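Putative N-acetylmuramoyl-L-alanine amidase,autolysin cwp6 (Peptoclostridium difficile, PDB 5J72) probably hydrolyses the N-acetylmuramoyl-L-alanine amide bond of peptidoglycan as a zinc-dependent autolysin held at the cell wall by CWB2 modules. Local coordinates at residues I33-M38 with W73-I78; M42-T47 with I61-D66. All coordinates share one frame; numbering follows the deposited sequence. Where two conformers were deposited one is given.

Contact 1: I33-M38 with W73-I78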
loop_
_atom_site.group_PDB
_atom_site.type_symbol
_atom_site.label_atom_id
_atom_site.label_comp_id
_atom_site.label_asym_id
_atom_site.label_seq_id
_atom_site.Cartn_x
_atom_site.Cartn_y
_atom_site.Cartn_z
ATOM N N ILE A 33 6.732 17.070 -32.154
ATOM C CA ILE A 33 5.330 17.103 -32.617
ATOM C C ILE A 33 4.533 17.759 -31.509
ATOM O O ILE A 33 4.968 17.773 -30.362
ATOM C CB ILE A 33 4.726 15.729 -32.904
ATOM C CG1 ILE A 33 4.713 14.884 -31.595
ATOM C CG2 ILE A 33 5.568 15.025 -34.040
ATOM C CD1 ILE A 33 4.091 13.499 -31.891
ATOM N N THR A 34 3.356 18.296 -31.841
ATOM C CA THR A 34 2.496 18.935 -30.878
ATOM C C THR A 34 1.135 18.278 -30.929
ATOM O O THR A 34 0.536 18.176 -31.987
ATOM C CB THR A 34 2.359 20.415 -31.186
ATOM O OG1 THR A 34 3.652 20.979 -31.118
ATOM C CG2 THR A 34 1.487 21.152 -30.137
ATOM N N LEU A 35 0.660 17.822 -29.775
ATOM C CA LEU A 35 -0.666 17.184 -29.685
ATOM C C LEU A 35 -1.604 18.288 -29.252
ATOM O O LEU A 35 -1.241 19.054 -28.310
ATOM C CB LEU A 35 -0.612 16.123 -28.608
ATOM C CG LEU A 35 -0.181 14.712 -29.160
ATOM C CD1 LEU A 35 1.236 14.770 -29.787
ATOM C CD2 LEU A 35 -0.266 13.724 -27.959
ATOM N N ASN A 36 -2.776 18.387 -29.897
ATOM C CA ASN A 36 -3.749 19.395 -29.484
ATOM C C ASN A 36 -4.968 18.642 -28.995
ATOM O O ASN A 36 -5.455 17.733 -29.652
ATOM C CB ASN A 36 -4.104 20.324 -30.666
ATOM C CG ASN A 36 -5.151 21.313 -30.262
ATOM O OD1 ASN A 36 -6.365 20.972 -30.327
ATOM N ND2 ASN A 36 -4.787 22.514 -29.714
ATOM N N PHE A 37 -5.455 19.020 -27.791
ATOM C CA PHE A 37 -6.684 18.414 -27.247
ATOM C C PHE A 37 -7.686 19.531 -27.015
ATOM O O PHE A 37 -7.277 20.693 -26.897
ATOM C CB PHE A 37 -6.392 17.838 -25.829
ATOM C CG PHE A 37 -5.251 16.830 -25.800
ATOM C CD1 PHE A 37 -3.947 17.240 -25.579
ATOM C CD2 PHE A 37 -5.487 15.497 -25.983
ATOM C CE1 PHE A 37 -2.897 16.312 -25.530
ATOM C CE2 PHE A 37 -4.429 14.554 -25.939
ATOM C CZ PHE A 37 -3.157 14.986 -25.711
ATOM N N MET A 38 -8.988 19.187 -26.874
ATOM C CA MET A 38 -9.957 20.218 -26.509
ATOM C C MET A 38 -10.904 19.634 -25.517
ATOM O O MET A 38 -11.224 18.435 -25.591
ATOM C CB MET A 38 -10.879 20.659 -27.700
ATOM C CG MET A 38 -10.113 21.382 -28.815
ATOM S SD MET A 38 -9.705 23.132 -28.436
ATOM C CE MET A 38 -11.367 23.922 -28.577
ATOM N N TRP A 73 -10.818 15.654 -21.924
ATOM C CA TRP A 73 -9.928 16.179 -22.928
ATOM C C TRP A 73 -9.922 15.215 -24.101
ATOM O O TRP A 73 -9.626 14.034 -23.901
ATOM C CB TRP A 73 -8.503 16.276 -22.350
ATOM C CG TRP A 73 -8.395 17.279 -21.298
ATOM C CD1 TRP A 73 -8.290 17.061 -19.946
ATOM C CD2 TRP A 73 -8.459 18.712 -21.473
ATOM N NE1 TRP A 73 -8.327 18.279 -19.275
ATOM C CE2 TRP A 73 -8.419 19.304 -20.193
ATOM C CE3 TRP A 73 -8.530 19.552 -22.609
ATOM C CZ2 TRP A 73 -8.454 20.699 -20.011
ATOM C CZ3 TRP A 73 -8.559 20.942 -22.429
ATOM C CH2 TRP A 73 -8.526 21.498 -21.148
ATOM N N GLU A 74 -10.222 15.701 -25.309
ATOM C CA GLU A 74 -10.311 14.837 -26.509
ATOM C C GLU A 74 -9.245 15.239 -27.479
ATOM O O GLU A 74 -9.074 16.427 -27.771
ATOM C CB GLU A 74 -11.693 15.031 -27.174
ATOM C CG GLU A 74 -12.774 14.549 -26.196
ATOM C CD GLU A 74 -14.208 14.563 -26.781
ATOM O OE1 GLU A 74 -14.363 14.576 -27.972
ATOM O OE2 GLU A 74 -15.157 14.565 -26.003
ATOM N N LEU A 75 -8.503 14.270 -27.983
ATOM C CA LEU A 75 -7.402 14.581 -28.908
ATOM C C LEU A 75 -7.954 15.073 -30.257
ATOM O O LEU A 75 -8.824 14.418 -30.834
ATOM C CB LEU A 75 -6.593 13.253 -29.170
ATOM C CG LEU A 75 -5.418 13.446 -30.163
ATOM C CD1 LEU A 75 -4.343 14.413 -29.710
ATOM C CD2 LEU A 75 -4.816 12.014 -30.414
ATOM N N GLN A 76 -7.474 16.228 -30.756
ATOM C CA GLN A 76 -7.945 16.788 -32.055
ATOM C C GLN A 76 -6.961 16.611 -33.192
ATOM O O GLN A 76 -7.389 16.400 -34.325
ATOM C CB GLN A 76 -8.138 18.280 -31.914
ATOM C CG GLN A 76 -8.992 18.620 -30.662
ATOM C CD GLN A 76 -10.378 18.163 -30.853
ATOM O OE1 GLN A 76 -11.056 18.594 -31.779
ATOM N NE2 GLN A 76 -10.891 17.315 -29.984
ATOM N N SER A 77 -5.690 16.689 -32.921
ATOM C CA SER A 77 -4.745 16.676 -34.008
ATOM C C SER A 77 -3.330 16.560 -33.538
ATOM O O SER A 77 -3.014 16.745 -32.360
ATOM C CB SER A 77 -4.871 18.003 -34.802
ATOM O OG SER A 77 -4.510 19.113 -33.980
ATOM N N ILE A 78 -2.439 16.243 -34.489
ATOM C CA ILE A 78 -1.009 16.226 -34.207
ATOM C C ILE A 78 -0.340 17.065 -35.252
ATOM O O ILE A 78 -0.584 16.849 -36.451
ATOM C CB ILE A 78 -0.453 14.765 -34.290
ATOM C CG1 ILE A 78 -1.059 13.925 -33.177
ATOM C CG2 ILE A 78 1.087 14.825 -34.176
ATOM C CD1 ILE A 78 -0.642 12.400 -33.232
HETATM O O HOH W 1 -1.846 19.713 -33.251
#

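Contact 2: M42-T47 with I61-D66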
loop_
_atom_site.group_PDB
_atom_site.type_symbol
_atom_site.label_atom_id
_atom_site.label_comp_id
_atom_site.label_asym_id
_atom_site.label_seq_id
_atom_site.Cartn_x
_atom_site.Cartn_y
_atom_site.Cartn_z
ATOM N N MET A 42 -12.170 24.736 -24.820
ATOM C CA MET A 42 -10.864 25.115 -24.270
ATOM C C MET A 42 -9.749 24.173 -24.797
ATOM O O MET A 42 -9.886 22.974 -24.730
ATOM C CB MET A 42 -10.913 24.991 -22.715
ATOM C CG MET A 42 -9.571 25.298 -22.065
ATOM S SD MET A 42 -9.813 25.283 -20.263
ATOM C CE MET A 42 -10.527 26.945 -19.978
ATOM N N PRO A 43 -8.663 24.724 -25.304
ATOM C CA PRO A 43 -7.543 23.919 -25.838
ATOM C C PRO A 43 -6.492 23.612 -24.793
ATOM O O PRO A 43 -6.308 24.349 -23.814
ATOM C CB PRO A 43 -6.969 24.825 -26.937
ATOM C CG PRO A 43 -7.172 26.263 -26.347
ATOM C CD PRO A 43 -8.501 26.189 -25.575
ATOM N N LEU A 44 -5.783 22.519 -25.009
ATOM C CA LEU A 44 -4.674 22.094 -24.136
ATOM C C LEU A 44 -3.646 21.501 -25.112
ATOM O O LEU A 44 -4.040 20.720 -25.982
ATOM C CB LEU A 44 -5.129 20.970 -23.219
ATOM C CG LEU A 44 -3.970 20.416 -22.294
ATOM C CD1 LEU A 44 -3.668 21.414 -21.244
ATOM C CD2 LEU A 44 -4.471 19.193 -21.567
ATOM N N GLU A 45 -2.401 21.852 -25.032
ATOM C CA GLU A 45 -1.458 21.246 -25.965
ATOM C C GLU A 45 -0.216 20.743 -25.226
ATOM O O GLU A 45 0.032 21.106 -24.073
ATOM C CB GLU A 45 -1.067 22.213 -27.083
ATOM C CG GLU A 45 -0.201 23.379 -26.665
ATOM C CD GLU A 45 0.317 24.124 -27.881
ATOM O OE1 GLU A 45 1.545 24.348 -27.987
ATOM O OE2 GLU A 45 -0.520 24.481 -28.733
ATOM N N ALA A 46 0.523 19.836 -25.892
ATOM C CA ALA A 46 1.766 19.303 -25.317
ATOM C C ALA A 46 2.737 19.092 -26.456
ATOM O O ALA A 46 2.342 18.576 -27.527
ATOM C CB ALA A 46 1.514 17.982 -24.624
ATOM N N THR A 47 4.003 19.484 -26.263
ATOM C CA THR A 47 4.999 19.280 -27.322
ATOM C C THR A 47 5.878 18.109 -26.914
ATOM O O THR A 47 6.357 18.076 -25.790
ATOM C CB THR A 47 5.776 20.583 -27.553
ATOM O OG1 THR A 47 4.838 21.438 -28.206
ATOM C CG2 THR A 47 6.987 20.407 -28.503
ATOM N N ILE A 61 2.303 15.862 -20.644
ATOM C CA ILE A 61 1.128 16.720 -20.790
ATOM C C ILE A 61 0.927 17.333 -19.375
ATOM O O ILE A 61 0.929 16.602 -18.385
ATOM C CB ILE A 61 -0.134 15.891 -21.210
ATOM C CG1 ILE A 61 0.123 15.215 -22.607
ATOM C CG2 ILE A 61 -1.385 16.838 -21.251
ATOM C CD1 ILE A 61 -0.873 14.016 -22.826
ATOM N N ASN A 62 0.779 18.671 -19.280
ATOM C CA ASN A 62 0.560 19.333 -17.985
ATOM C C ASN A 62 -0.912 19.777 -17.973
ATOM O O ASN A 62 -1.248 20.667 -18.746
ATOM C CB ASN A 62 1.478 20.586 -17.911
ATOM C CG ASN A 62 2.926 20.111 -17.751
ATOM O OD1 ASN A 62 3.302 19.700 -16.638
ATOM N ND2 ASN A 62 3.773 20.106 -18.774
ATOM N N TYR A 63 -1.745 19.173 -17.162
ATOM C CA TYR A 63 -3.159 19.474 -17.130
ATOM C C TYR A 63 -3.373 20.738 -16.237
ATOM O O TYR A 63 -3.981 20.654 -15.174
ATOM C CB TYR A 63 -3.911 18.246 -16.556
ATOM C CG TYR A 63 -3.906 17.133 -17.588
ATOM C CD1 TYR A 63 -2.951 16.116 -17.547
ATOM C CD2 TYR A 63 -4.831 17.119 -18.637
ATOM C CE1 TYR A 63 -2.931 15.108 -18.513
ATOM C CE2 TYR A 63 -4.797 16.136 -19.621
ATOM C CZ TYR A 63 -3.849 15.130 -19.549
ATOM O OH TYR A 63 -3.769 14.213 -20.546
ATOM N N ASN A 64 -2.908 21.804 -16.896
ATOM C CA ASN A 64 -2.968 23.044 -16.145
ATOM C C ASN A 64 -4.066 23.975 -16.647
ATOM O O ASN A 64 -3.929 25.183 -16.476
ATOM C CB ASN A 64 -1.624 23.781 -16.266
ATOM C CG ASN A 64 -0.462 23.157 -15.550
ATOM O OD1 ASN A 64 0.695 23.517 -15.857
ATOM N ND2 ASN A 64 -0.656 22.225 -14.596
ATOM N N LYS A 65 -5.097 23.477 -17.195
ATOM C CA LYS A 65 -6.232 24.305 -17.645
ATOM C C LYS A 65 -7.494 23.804 -16.955
ATOM O O LYS A 65 -7.697 22.598 -16.835
ATOM C CB LYS A 65 -6.418 24.199 -19.186
ATOM C CG LYS A 65 -5.209 24.679 -20.034
ATOM C CD LYS A 65 -4.971 26.158 -19.978
ATOM C CE LYS A 65 -6.038 26.961 -20.706
ATOM N NZ LYS A 65 -6.018 26.734 -22.191
ATOM N N ASP A 66 -8.361 24.724 -16.493
ATOM C CA ASP A 66 -9.585 24.355 -15.796
ATOM C C ASP A 66 -10.770 24.639 -16.712
ATOM O O ASP A 66 -11.138 25.786 -16.919
ATOM C CB ASP A 66 -9.662 25.131 -14.479
ATOM C CG ASP A 66 -10.269 24.313 -13.360
ATOM O OD1 ASP A 66 -10.695 23.172 -13.610
ATOM O OD2 ASP A 66 -10.368 24.825 -12.255
HETATM O O HOH W 2 0.802 20.285 -21.606
#

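Contact 1: I33-M38 with W73-I78
Strands 33-38 and 73-78 run antiparallel at 139° between their short axes, and their register slips by one residue at a classic beta bulge, where Gln76 and Ser77 both face Asn36. The bulge gathers two N-H groups on one carbonyl: Gln76 N reaches Asn36 O in a short, straight bond of 2.7 Å, while Ser77 N adds only a weak one. Asn36 N in turn bonds Ser77 O at 3.0 Å. Beyond the bulge, Met38 and Glu74 form a hydrogen-bonded pair, each N-H bonding the other's carbonyl. Glu74 O accepts twice. The Gln76 chain bends at chi2 (-68°), so NE2 returns to Glu74 O of its own strand at 3.0 Å, arriving from above the carbonyl plane while Met38 N bonds the same oxygen in plane. The folded chain presents its CG to Met38 CG, 3.5 Å away, and the flexible thioether chain crosses it at about a right angle. Glu74 OE2 makes a salt bridge to Lys102.

On the face of Leu35, Phe37, Leu75 and Ile78 the side chains are apolar, which suits their burial. Leu75 CG stands anti to the backbone N (chi1 179°), which brings CD1 over the Phe37 ring in an off-centre CH-pi contact, 4.2 Å from the centroid. Ile78 lies alongside both Leu35 and Ile33, its CG2 4.0 Å from Ile33 CB. On the Asn36 face, a water joins Ser77 OG to Thr34 O.

Strand 42-51 pairs with the other edge of 30-39, and strand 106-113 meets 72-82 through Trp73 and Val106. Leu75 and Ile78 touch strand 3-7, and Phe37 touches Ile61 of strand 56-63.

Contact 2: M42-T47 with I61-D66
Leu44, Lys65 and Met42 carry most of this contact, in which the short axes of 42-47 and 61-63 come no closer than 6.7 Å. Leu44 points toward the other segment, with CG anti to the backbone N (chi1 177°), and its two methyls divide the work. CD2 lies 3.6 Å from Tyr63 CD2, obliquely to the ring, and also meets Ile61 CG2, which itself lies over one face of the Tyr63 ring, toward its rim. Leu44 CD1 lies 3.8 Å from Lys65 CG and also meets Asn62 O. The forked apolar end of leucine suits this spot because one methyl can meet Tyr63 and Ile61 while the other meets Asn62 and Lys65.

Lys65 slides past Leu44 in the opposite direction. Its chain is coiled, bent at chi2, chi3 and chi4, which curls the ammonium group back to the Pro43 carbonyl; Lys65 NZ donates a hydrogen bond of 2.9 Å to Pro43 O, nearly along the C=O axis. Thus one long side chain packs its methylenes on Leu44 and bonds a backbone carbonyl with its tip.

Met42 is extended until chi3 (-80°) turns its methyl aside. SD packs on Lys65 CB at 3.7 Å, and CE reaches Asp66 O at 3.3 Å, so the long, unbranched chain reaches across to the Lys65-Asp66 backbone. The backbones lie nearer at Ala46 and Ile61 than at Leu44 and Lys65: Ala46 CB meets Ile61 CG1 at 3.7 Å, the small methyl fitting close to the neighbouring strand, and a water bridges Glu45 O to Asn62 N.

Tyr63 is the centre of an inverse gamma turn. Side chains, the Lys65 bond and one water thus join these segments at the end of an antiparallel beta hairpin, 42-51 with 56-63, away from its turn, in the N-terminal domain.

From the N terminus, the chain runs along 33-38, turns, and returns as 42-47 beside it, with Phe37 N 2.9 Å from Leu44 O and Leu35 N 2.9 Å from Ala46 O, both probable hydrogen bonds. It then goes round the hairpin to 61-66, where contact 2 closes the shorter loop, of 13 intervening residues. Only afterwards does it reach 73-78, so contact 1 closes a longer loop that encloses contact 2 entirely. Strand 30-39 is thus flanked by 42-51 and 72-82. Trp73 joins the two contacts, its CZ3 packing on Met42 O and its ring meeting that of Tyr63, within one N-terminal domain.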